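Local coordinates for centromeric protein-C, isoform A (Drosophila melanogaster, PDB 6O2K), which probably serves as an adaptor between centromeric chromatin and other kinetochore proteins, the present chain being its C-terminal, dimer-forming cupin domain, at residues A40-F45 against F55-E60; G50-F55 against R68-Q73; L64-F69 against V136-R141. One frame throughout, in Å; residues are numbered along the deposited sequence. Where two conformers were deposited one is given.

In the fold
The three contacts lie progressively closer to the centre of the cupin domain, about 12, 9 and 2 Å from it for interactions 1, 2 and 3. Interaction 1 and interaction 2 cross along the chain, and F55 belongs to both; interaction 3 opens after interaction 1 has closed and shares R68 and F69 with interaction 2. Strand 64-69 is common to interactions 2 and 3, with strand 51-55 as one neighbour and strand 135-141 as the other in the same antiparallel sheet. Centres of interactions 2 and 3 lie about 9 Å apart, those of 1 and 3 about 11 Å, those of 1 and 2 about 16 Å. Interactions 1 and 3 also touch the second subunit, so the same framework that builds the domain contributes to its dimer.

Interaction 1 of 3, residues A40-F45 against F55-E60; sequences ANELIF and FYNTKE
L43 and Y56 bring the loop before strand 46-48 against the chain leaving strand 51-55, while E42 and N57 meet beside them. The Y56 side chain can be traced outward. From CB, the first torsion sets CG anti to the carbonyl carbon (chi1 -68°), which puts Y56 CG beside the backbone N and 4.1 Å from L43 CD2. The next atom, CD1, comes within 3.9 Å of L43 CD2. At CE1 both leucine methyls are near, L43 CD1 standing 4.2 Å from Y56 CE1. The L43 CD2 methyl lies over one ring face, shifted toward the rim, in a CH-pi contact 15° off the ring normal. At the far tip, Y56 OH hydrogen-bonds with Y66 OH and with the backbone O of G114 of the second subunit, so this buried hydroxyl is doubly held.

Leucine suits its place by offering a branched end: L43 CD2 also rests 3.7 Å from F55 O. On the exposed side, N57 ND2 donates to E42 OE2 at 3.2 Å, on the syn side of the carboxylate but 32° out of its plane. The extended E42 chain also lets OE1 accept from a water, 2.9 Å away, that in turn accepts from N57 N, so both carboxylate oxygens are tied to one asparagine. With A40 N bonded to D115 OD1 of the second subunit, the contact packs the segment after strand 37-38 on the loop leaving strand 51-55 of the cupin barrel, beside the dimer interface.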
loop_
_atom_site.group_PDB
_atom_site.type_symbol
_atom_site.label_atom_id
_atom_site.label_comp_id
_atom_site.label_asym_id
_atom_site.label_seq_id
_atom_site.Cartn_x
_atom_site.Cartn_y
_atom_site.Cartn_z
ATOM N N ALA B 40 -1.009 6.169 10.101
ATOM C CA ALA B 40 -2.387 5.787 9.801
ATOM C C ALA B 40 -3.356 6.387 10.813
ATOM O O ALA B 40 -4.528 6.632 10.492
ATOM C CB ALA B 40 -2.530 4.263 9.776
ATOM N N ASN B 41 -2.880 6.637 12.036
ATOM C CA ASN B 41 -3.711 7.253 13.067
ATOM C C ASN B 41 -4.242 8.618 12.626
ATOM O O ASN B 41 -5.324 9.041 13.059
ATOM C CB ASN B 41 -2.886 7.361 14.352
ATOM C CG ASN B 41 -3.592 8.115 15.442
ATOM O OD1 ASN B 41 -3.501 9.346 15.530
ATOM N ND2 ASN B 41 -4.303 7.383 16.293
ATOM N N GLU B 42 -3.504 9.314 11.768
ATOM C CA GLU B 42 -3.882 10.648 11.310
ATOM C C GLU B 42 -4.937 10.627 10.207
ATOM O O GLU B 42 -5.540 11.671 9.934
ATOM C CB GLU B 42 -2.627 11.389 10.824
ATOM C CG GLU B 42 -2.773 12.901 10.655
ATOM C CD GLU B 42 -1.572 13.542 9.962
ATOM O OE1 GLU B 42 -0.617 12.818 9.610
ATOM O OE2 GLU B 42 -1.579 14.776 9.767
ATOM N N LEU B 43 -5.178 9.480 9.574
ATOM C CA LEU B 43 -6.113 9.415 8.457
ATOM C C LEU B 43 -7.519 9.766 8.914
ATOM O O LEU B 43 -7.937 9.385 10.007
ATOM C CB LEU B 43 -6.127 8.011 7.857
ATOM C CG LEU B 43 -4.850 7.507 7.190
ATOM C CD1 LEU B 43 -4.978 6.027 6.924
ATOM C CD2 LEU B 43 -4.619 8.275 5.900
ATOM N N ILE B 44 -8.255 10.479 8.065
ATOM C CA ILE B 44 -9.673 10.751 8.300
ATOM C C ILE B 44 -10.385 10.702 6.955
ATOM O O ILE B 44 -9.924 11.301 5.979
ATOM C CB ILE B 44 -9.916 12.103 9.008
ATOM C CG1 ILE B 44 -9.395 12.069 10.454
ATOM C CG2 ILE B 44 -11.404 12.446 9.008
ATOM C CD1 ILE B 44 -10.125 11.077 11.362
ATOM N N PHE B 45 -11.484 9.952 6.904
ATOM C CA PHE B 45 -12.240 9.775 5.672
ATOM C C PHE B 45 -13.211 10.938 5.464
ATOM O O PHE B 45 -13.891 11.367 6.401
ATOM C CB PHE B 45 -13.006 8.452 5.723
ATOM C CG PHE B 45 -12.165 7.244 5.401
ATOM C CD1 PHE B 45 -11.943 6.862 4.085
ATOM C CD2 PHE B 45 -11.581 6.502 6.417
ATOM C CE1 PHE B 45 -11.173 5.754 3.789
ATOM C CE2 PHE B 45 -10.803 5.389 6.120
ATOM C CZ PHE B 45 -10.599 5.018 4.807
ATOM N N PHE B 55 -6.563 10.395 2.511
ATOM C CA PHE B 55 -5.191 10.428 2.014
ATOM C C PHE B 55 -4.197 10.712 3.133
ATOM O O PHE B 55 -4.482 11.478 4.063
ATOM C CB PHE B 55 -5.030 11.467 0.898
ATOM C CG PHE B 55 -5.537 10.995 -0.419
ATOM C CD1 PHE B 55 -6.886 11.087 -0.730
ATOM C CD2 PHE B 55 -4.675 10.440 -1.346
ATOM C CE1 PHE B 55 -7.360 10.640 -1.950
ATOM C CE2 PHE B 55 -5.146 9.987 -2.568
ATOM C CZ PHE B 55 -6.485 10.079 -2.862
ATOM N N TYR B 56 -3.037 10.068 3.049
ATOM C CA TYR B 56 -1.932 10.419 3.924
ATOM C C TYR B 56 -1.540 11.871 3.701
ATOM O O TYR B 56 -1.468 12.351 2.563
ATOM C CB TYR B 56 -0.728 9.506 3.669
ATOM C CG TYR B 56 -0.950 8.068 4.087
ATOM C CD1 TYR B 56 -0.761 7.672 5.413
ATOM C CD2 TYR B 56 -1.326 7.102 3.159
ATOM C CE1 TYR B 56 -0.954 6.355 5.798
ATOM C CE2 TYR B 56 -1.512 5.782 3.537
ATOM C CZ TYR B 56 -1.330 5.419 4.860
ATOM O OH TYR B 56 -1.521 4.106 5.241
ATOM N N ASN B 57 -1.294 12.574 4.807
ATOM C CA ASN B 57 -0.906 13.983 4.781
ATOM C C ASN B 57 0.578 14.133 4.419
ATOM O O ASN B 57 1.383 14.692 5.167
ATOM C CB ASN B 57 -1.224 14.619 6.129
ATOM C CG ASN B 57 -1.196 16.121 6.081
ATOM O OD1 ASN B 57 -1.330 16.722 5.015
ATOM N ND2 ASN B 57 -1.039 16.745 7.244
ATOM N N THR B 58 0.926 13.605 3.243
ATOM C CA THR B 58 2.260 13.751 2.682
ATOM C C THR B 58 2.482 15.184 2.198
ATOM O O THR B 58 1.561 16.000 2.131
ATOM C CB THR B 58 2.480 12.782 1.515
ATOM O OG1 THR B 58 1.506 13.024 0.490
ATOM C CG2 THR B 58 2.366 11.333 1.975
ATOM N N LYS B 59 3.727 15.474 1.817
ATOM C CA LYS B 59 4.073 16.833 1.407
ATOM C C LYS B 59 3.307 17.264 0.157
ATOM O O LYS B 59 2.910 18.431 0.047
ATOM C CB LYS B 59 5.581 16.948 1.190
ATOM C CG LYS B 59 6.387 16.793 2.472
ATOM C CD LYS B 59 7.767 17.452 2.381
ATOM C CE LYS B 59 7.830 18.525 1.294
ATOM N NZ LYS B 59 8.670 19.694 1.695
ATOM N N GLU B 60 3.065 16.339 -0.786
ATOM C CA GLU B 60 2.295 16.658 -1.989
ATOM C C GLU B 60 0.783 16.479 -1.810
ATOM O O GLU B 60 0.021 16.851 -2.710
ATOM C CB GLU B 60 2.783 15.816 -3.183
ATOM C CG GLU B 60 2.510 16.475 -4.541
ATOM C CD GLU B 60 3.257 15.831 -5.709
ATOM O OE1 GLU B 60 3.233 16.404 -6.822
ATOM O OE2 GLU B 60 3.857 14.753 -5.526
HETATM O O HOH W 1 -1.386 11.009 7.535
#

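Interaction 2 of 3, residues G50-F55 against R68-Q73; sequences GIDYAF and RFKPYQ
D52 and R68 form an antiparallel hydrogen-bonded pair with CA atoms 5.0 Å apart. Two backbone bonds close it, R68 N to D52 O at 2.8 Å and D52 N to R68 O at 3.2 Å. Their side chains leave the same face of the sheet and meet again beyond it. R68 NH2 donates to D52 OD1 at 3.1 Å in a salt bridge. The carboxylate oxygen sits at the edge of the guanidinium, in its plane, whereas the nitrogen approaches from above the carboxylate plane, the two planes standing 83° apart. A bend at chi3 (-81°) places NE of R68, which binds L18 O, and NH1 binds W17 O. An arginine suits this spot because its donors serve several partners at once; the carbonyls from helix 6-19 would probably favour its positive charge, and F45 adds a cation-pi contact.

The other side chains pack differently. I51 CG2 lies over one face of the F69 ring, 4.4 Å from F69 CE1, and also over a face of Y53, so this one methyl touches a face of each of two aromatic rings. Past the strand, residues K70 to Q73 make a type II turn, with P71 fitting its second position and Q73 N bonded to K70 O at 3.0 Å. Q73 extends its chain back across that turn, and its OE1 accepts from K70 N at 2.9 Å. Q73 NE2 faces G50 O, but the spacing is doubtfully short. G50 adopts positive phi (81°), a region that favours glycine.

This pairing closes the open end of the beta hairpin of strands 51-55 and 64-69, a building block of the cupin barrel; the salt bridge ties its two strands, while the other nitrogens of R68 link it to helix 6-19.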
loop_
_atom_site.group_PDB
_atom_site.type_symbol
_atom_site.label_atom_id
_atom_site.label_comp_id
_atom_site.label_asym_id
_atom_site.label_seq_id
_atom_site.Cartn_x
_atom_site.Cartn_y
_atom_site.Cartn_z
ATOM N N GLY B 50 -20.496 10.301 -2.529
ATOM C CA GLY B 50 -20.854 9.061 -1.876
ATOM C C GLY B 50 -19.724 8.080 -1.653
ATOM O O GLY B 50 -19.972 6.999 -1.103
ATOM N N ILE B 51 -18.497 8.401 -2.064
ATOM C CA ILE B 51 -17.351 7.521 -1.857
ATOM C C ILE B 51 -16.479 8.109 -0.763
ATOM O O ILE B 51 -16.234 9.324 -0.756
ATOM C CB ILE B 51 -16.540 7.339 -3.151
ATOM C CG1 ILE B 51 -17.384 6.624 -4.197
ATOM C CG2 ILE B 51 -15.265 6.560 -2.876
ATOM C CD1 ILE B 51 -17.106 7.085 -5.562
ATOM N N ASP B 52 -16.000 7.261 0.159
ATOM C CA ASP B 52 -15.170 7.755 1.254
ATOM C C ASP B 52 -13.705 7.744 0.816
ATOM O O ASP B 52 -13.223 6.734 0.304
ATOM C CB ASP B 52 -15.372 6.902 2.515
ATOM C CG ASP B 52 -16.683 7.221 3.253
ATOM O OD1 ASP B 52 -17.199 6.343 3.991
ATOM O OD2 ASP B 52 -17.197 8.348 3.098
ATOM N N TYR B 53 -13.004 8.867 0.992
ATOM C CA TYR B 53 -11.590 8.984 0.645
ATOM C C TYR B 53 -10.782 9.383 1.874
ATOM O O TYR B 53 -11.216 10.228 2.660
ATOM C CB TYR B 53 -11.353 10.038 -0.445
ATOM C CG TYR B 53 -12.038 9.764 -1.752
ATOM C CD1 TYR B 53 -13.320 10.240 -1.993
ATOM C CD2 TYR B 53 -11.397 9.040 -2.755
ATOM C CE1 TYR B 53 -13.954 10.000 -3.201
ATOM C CE2 TYR B 53 -12.019 8.789 -3.969
ATOM C CZ TYR B 53 -13.302 9.272 -4.183
ATOM O OH TYR B 53 -13.940 9.038 -5.378
ATOM N N ALA B 54 -9.584 8.819 2.020
ATOM C CA ALA B 54 -8.674 9.294 3.057
ATOM C C ALA B 54 -7.250 9.252 2.531
ATOM O O ALA B 54 -6.765 8.184 2.153
ATOM C CB ALA B 54 -8.812 8.460 4.341
ATOM N N PHE B 55 -6.563 10.395 2.511
ATOM C CA PHE B 55 -5.191 10.428 2.014
ATOM C C PHE B 55 -4.197 10.712 3.133
ATOM O O PHE B 55 -4.482 11.478 4.063
ATOM C CB PHE B 55 -5.030 11.467 0.898
ATOM C CG PHE B 55 -5.537 10.995 -0.419
ATOM C CD1 PHE B 55 -6.886 11.087 -0.730
ATOM C CD2 PHE B 55 -4.675 10.440 -1.346
ATOM C CE1 PHE B 55 -7.360 10.640 -1.950
ATOM C CE2 PHE B 55 -5.146 9.987 -2.568
ATOM C CZ PHE B 55 -6.485 10.079 -2.862
ATOM N N ARG B 68 -12.806 3.952 0.048
ATOM C CA ARG B 68 -13.709 3.041 0.736
ATOM C C ARG B 68 -15.036 3.056 -0.011
ATOM O O ARG B 68 -15.664 4.125 -0.160
ATOM C CB ARG B 68 -13.909 3.455 2.201
ATOM C CG ARG B 68 -14.881 2.576 2.967
ATOM C CD ARG B 68 -15.464 3.313 4.173
ATOM N NE ARG B 68 -14.554 3.298 5.312
ATOM C CZ ARG B 68 -14.525 4.226 6.261
ATOM N NH1 ARG B 68 -13.669 4.115 7.261
ATOM N NH2 ARG B 68 -15.348 5.267 6.213
ATOM N N PHE B 69 -15.440 1.877 -0.487
ATOM C CA PHE B 69 -16.634 1.694 -1.297
ATOM C C PHE B 69 -17.680 0.940 -0.497
ATOM O O PHE B 69 -17.399 -0.124 0.071
ATOM C CB PHE B 69 -16.356 0.893 -2.571
ATOM C CG PHE B 69 -15.674 1.666 -3.664
ATOM C CD1 PHE B 69 -14.363 2.081 -3.517
ATOM C CD2 PHE B 69 -16.336 1.934 -4.859
ATOM C CE1 PHE B 69 -13.710 2.759 -4.543
ATOM C CE2 PHE B 69 -15.697 2.618 -5.895
ATOM C CZ PHE B 69 -14.383 3.042 -5.724
ATOM N N LYS B 70 -18.891 1.470 -0.513
ATOM C CA LYS B 70 -20.032 0.801 0.040
ATOM C C LYS B 70 -20.367 -0.423 -0.809
ATOM O O LYS B 70 -19.882 -0.550 -1.932
ATOM C CB LYS B 70 -21.202 1.769 0.082
ATOM C CG LYS B 70 -20.914 2.936 0.926
ATOM C CD LYS B 70 -20.750 2.364 2.284
ATOM C CE LYS B 70 -20.522 3.491 3.245
ATOM N NZ LYS B 70 -20.344 2.875 4.564
ATOM N N PRO B 71 -21.201 -1.338 -0.313
ATOM C CA PRO B 71 -21.539 -2.524 -1.113
ATOM C C PRO B 71 -22.056 -2.154 -2.493
ATOM O O PRO B 71 -22.975 -1.348 -2.634
ATOM C CB PRO B 71 -22.622 -3.217 -0.279
ATOM C CG PRO B 71 -22.333 -2.826 1.105
ATOM C CD PRO B 71 -21.765 -1.426 1.050
ATOM N N TYR B 72 -21.427 -2.728 -3.521
ATOM C CA TYR B 72 -21.789 -2.558 -4.926
ATOM C C TYR B 72 -21.710 -1.111 -5.399
ATOM O O TYR B 72 -22.221 -0.793 -6.481
ATOM C CB TYR B 72 -23.193 -3.102 -5.222
ATOM C CG TYR B 72 -23.348 -4.592 -5.028
ATOM C CD1 TYR B 72 -22.503 -5.489 -5.664
ATOM C CD2 TYR B 72 -24.358 -5.100 -4.219
ATOM C CE1 TYR B 72 -22.654 -6.851 -5.497
ATOM C CE2 TYR B 72 -24.514 -6.459 -4.043
ATOM C CZ TYR B 72 -23.660 -7.330 -4.688
ATOM O OH TYR B 72 -23.812 -8.688 -4.516
ATOM N N GLN B 73 -21.097 -0.224 -4.626
ATOM C CA GLN B 73 -21.037 1.177 -5.005
ATOM C C GLN B 73 -20.145 1.375 -6.227
ATOM O O GLN B 73 -19.129 0.688 -6.397
ATOM C CB GLN B 73 -20.529 2.017 -3.838
ATOM C CG GLN B 73 -20.635 3.505 -4.091
ATOM C CD GLN B 73 -20.304 4.319 -2.865
ATOM O OE1 GLN B 73 -19.550 3.878 -1.999
ATOM N NE2 GLN B 73 -20.870 5.518 -2.782
#

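Interaction 3 of 3, residues L64-F69 against V136-R141; sequences LGYMRF and VLMCIR
Two central antiparallel strands of the cupin sheet, 64-69 and 135-141, are joined here residue by residue, L64 facing I140 and Y66 facing M138. Four backbone bonds hold them, G65 with C139 and M67 with L137 in both directions, for example M67 N to L137 O at 2.9 Å. The N-to-C directions of the two short segments make 148°, 32° short of exactly antiparallel, as twisted sheet strands do.

On one face, Y66 and M138 lie side by side. M138 bends at chi3 (-73°), placing its CE methyl 3.8 Å from Y66 CE1 and 3.6 Å from Y66 OH; an unbranched methionine can fold against a ring in this way. L64 CD1 presses tightly on I140 CG1 at 3.4 Å and touches M138 SD at 4.0 Å. On the other face, M67 CG meets L137 CD1 at 3.9 Å. G65, lacking a side chain, lets the ring atom F55 CD2 come within 3.5 Å of G65 CA.

An alanine in place of Y66 would probably leave a gap beside the M138 methyl and deprive the Y56 hydroxyl of one of its partners.

L88, M116 and I140 of the second subunit pack on the L64-Y66-M138-I140 face, while L137 turns to I127 of the opposing sheet. Apolar contacts on both faces of a hydrogen-bonded ladder therefore imply that one strand pair serves both the barrel core and the dimer.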
loop_
_atom_site.group_PDB
_atom_site.type_symbol
_atom_site.label_atom_id
_atom_site.label_comp_id
_atom_site.label_asym_id
_atom_site.label_seq_id
_atom_site.Cartn_x
_atom_site.Cartn_y
_atom_site.Cartn_z
ATOM N N LEU B 64 -1.080 9.424 -2.023
ATOM C CA LEU B 64 -1.201 8.062 -1.515
ATOM C C LEU B 64 -2.369 8.025 -0.537
ATOM O O LEU B 64 -2.364 8.770 0.445
ATOM C CB LEU B 64 0.097 7.622 -0.836
ATOM C CG LEU B 64 0.136 6.198 -0.303
ATOM C CD1 LEU B 64 0.109 5.234 -1.449
ATOM C CD2 LEU B 64 1.399 5.988 0.539
ATOM N N GLY B 65 -3.376 7.202 -0.817
ATOM C CA GLY B 65 -4.557 7.214 0.028
ATOM C C GLY B 65 -5.413 5.983 -0.179
ATOM O O GLY B 65 -5.004 5.020 -0.825
ATOM N N TYR B 66 -6.627 6.033 0.369
ATOM C CA TYR B 66 -7.567 4.922 0.316
ATOM C C TYR B 66 -8.917 5.408 -0.178
ATOM O O TYR B 66 -9.360 6.512 0.170
ATOM C CB TYR B 66 -7.754 4.256 1.697
ATOM C CG TYR B 66 -6.465 3.707 2.264
ATOM C CD1 TYR B 66 -5.992 2.464 1.881
ATOM C CD2 TYR B 66 -5.719 4.450 3.178
ATOM C CE1 TYR B 66 -4.784 1.965 2.394
ATOM C CE2 TYR B 66 -4.538 3.967 3.701
ATOM C CZ TYR B 66 -4.070 2.728 3.302
ATOM O OH TYR B 66 -2.878 2.273 3.825
ATOM N N MET B 67 -9.566 4.563 -0.977
ATOM C CA MET B 67 -10.969 4.701 -1.341
ATOM C C MET B 67 -11.754 3.579 -0.680
ATOM O O MET B 67 -11.409 2.402 -0.841
ATOM C CB MET B 67 -11.153 4.633 -2.856
ATOM C CG MET B 67 -10.341 5.623 -3.638
ATOM S SD MET B 67 -10.823 5.508 -5.379
ATOM C CE MET B 67 -9.432 6.307 -6.190
ATOM N N ARG B 68 -12.806 3.952 0.048
ATOM C CA ARG B 68 -13.709 3.041 0.736
ATOM C C ARG B 68 -15.036 3.056 -0.011
ATOM O O ARG B 68 -15.664 4.125 -0.160
ATOM C CB ARG B 68 -13.909 3.455 2.201
ATOM C CG ARG B 68 -14.881 2.576 2.967
ATOM C CD ARG B 68 -15.464 3.313 4.173
ATOM N NE ARG B 68 -14.554 3.298 5.312
ATOM C CZ ARG B 68 -14.525 4.226 6.261
ATOM N NH1 ARG B 68 -13.669 4.115 7.261
ATOM N NH2 ARG B 68 -15.348 5.267 6.213
ATOM N N PHE B 69 -15.440 1.877 -0.487
ATOM C CA PHE B 69 -16.634 1.694 -1.297
ATOM C C PHE B 69 -17.680 0.940 -0.497
ATOM O O PHE B 69 -17.399 -0.124 0.071
ATOM C CB PHE B 69 -16.356 0.893 -2.571
ATOM C CG PHE B 69 -15.674 1.666 -3.664
ATOM C CD1 PHE B 69 -14.363 2.081 -3.517
ATOM C CD2 PHE B 69 -16.336 1.934 -4.859
ATOM C CE1 PHE B 69 -13.710 2.759 -4.543
ATOM C CE2 PHE B 69 -15.697 2.618 -5.895
ATOM C CZ PHE B 69 -14.383 3.042 -5.724
ATOM N N VAL B 136 -12.132 -1.910 -0.104
ATOM C CA VAL B 136 -11.172 -0.833 0.099
ATOM C C VAL B 136 -10.032 -0.996 -0.891
ATOM O O VAL B 136 -9.468 -2.090 -1.013
ATOM C CB VAL B 136 -10.614 -0.837 1.534
ATOM C CG1 VAL B 136 -9.598 0.272 1.714
ATOM C CG2 VAL B 136 -11.741 -0.714 2.549
ATOM N N LEU B 137 -9.672 0.089 -1.578
ATOM C CA LEU B 137 -8.478 0.055 -2.416
ATOM C C LEU B 137 -7.546 1.198 -2.059
ATOM O O LEU B 137 -7.970 2.246 -1.568
ATOM C CB LEU B 137 -8.798 0.088 -3.923
ATOM C CG LEU B 137 -9.447 1.291 -4.609
ATOM C CD1 LEU B 137 -8.457 2.417 -4.834
ATOM C CD2 LEU B 137 -10.034 0.843 -5.937
ATOM N N MET B 138 -6.258 0.962 -2.281
ATOM C CA MET B 138 -5.234 1.982 -2.113
ATOM C C MET B 138 -5.007 2.655 -3.458
ATOM O O MET B 138 -4.890 1.980 -4.486
ATOM C CB MET B 138 -3.929 1.368 -1.595
ATOM C CG MET B 138 -2.788 2.369 -1.359
ATOM S SD MET B 138 -1.206 1.540 -0.919
ATOM C CE MET B 138 -1.532 0.992 0.770
ATOM N N CYS B 139 -4.968 3.980 -3.445
ATOM C CA CYS B 139 -4.755 4.809 -4.624
ATOM C C CYS B 139 -3.360 5.423 -4.536
ATOM O O CYS B 139 -3.096 6.197 -3.606
ATOM C CB CYS B 139 -5.837 5.890 -4.674
ATOM S SG CYS B 139 -5.667 7.116 -5.971
ATOM N N ILE B 140 -2.489 5.084 -5.485
ATOM C CA ILE B 140 -1.101 5.524 -5.519
ATOM C C ILE B 140 -0.915 6.337 -6.787
ATOM O O ILE B 140 -0.934 5.773 -7.883
ATOM C CB ILE B 140 -0.130 4.338 -5.518
ATOM C CG1 ILE B 140 -0.411 3.414 -4.332
ATOM C CG2 ILE B 140 1.310 4.857 -5.585
ATOM C CD1 ILE B 140 0.353 2.058 -4.389
ATOM N N ARG B 141 -0.683 7.633 -6.652
ATOM C CA ARG B 141 -0.501 8.472 -7.830
ATOM C C ARG B 141 0.975 8.815 -8.022
ATOM O O ARG B 141 1.744 8.888 -7.057
ATOM C CB ARG B 141 -1.335 9.743 -7.715
ATOM C CG ARG B 141 -2.798 9.467 -7.391
ATOM C CD ARG B 141 -3.699 10.497 -8.051
ATOM N NE ARG B 141 -3.540 11.821 -7.469
ATOM C CZ ARG B 141 -4.008 12.944 -8.014
ATOM N NH1 ARG B 141 -3.824 14.108 -7.400
ATOM N NH2 ARG B 141 -4.645 12.910 -9.178
#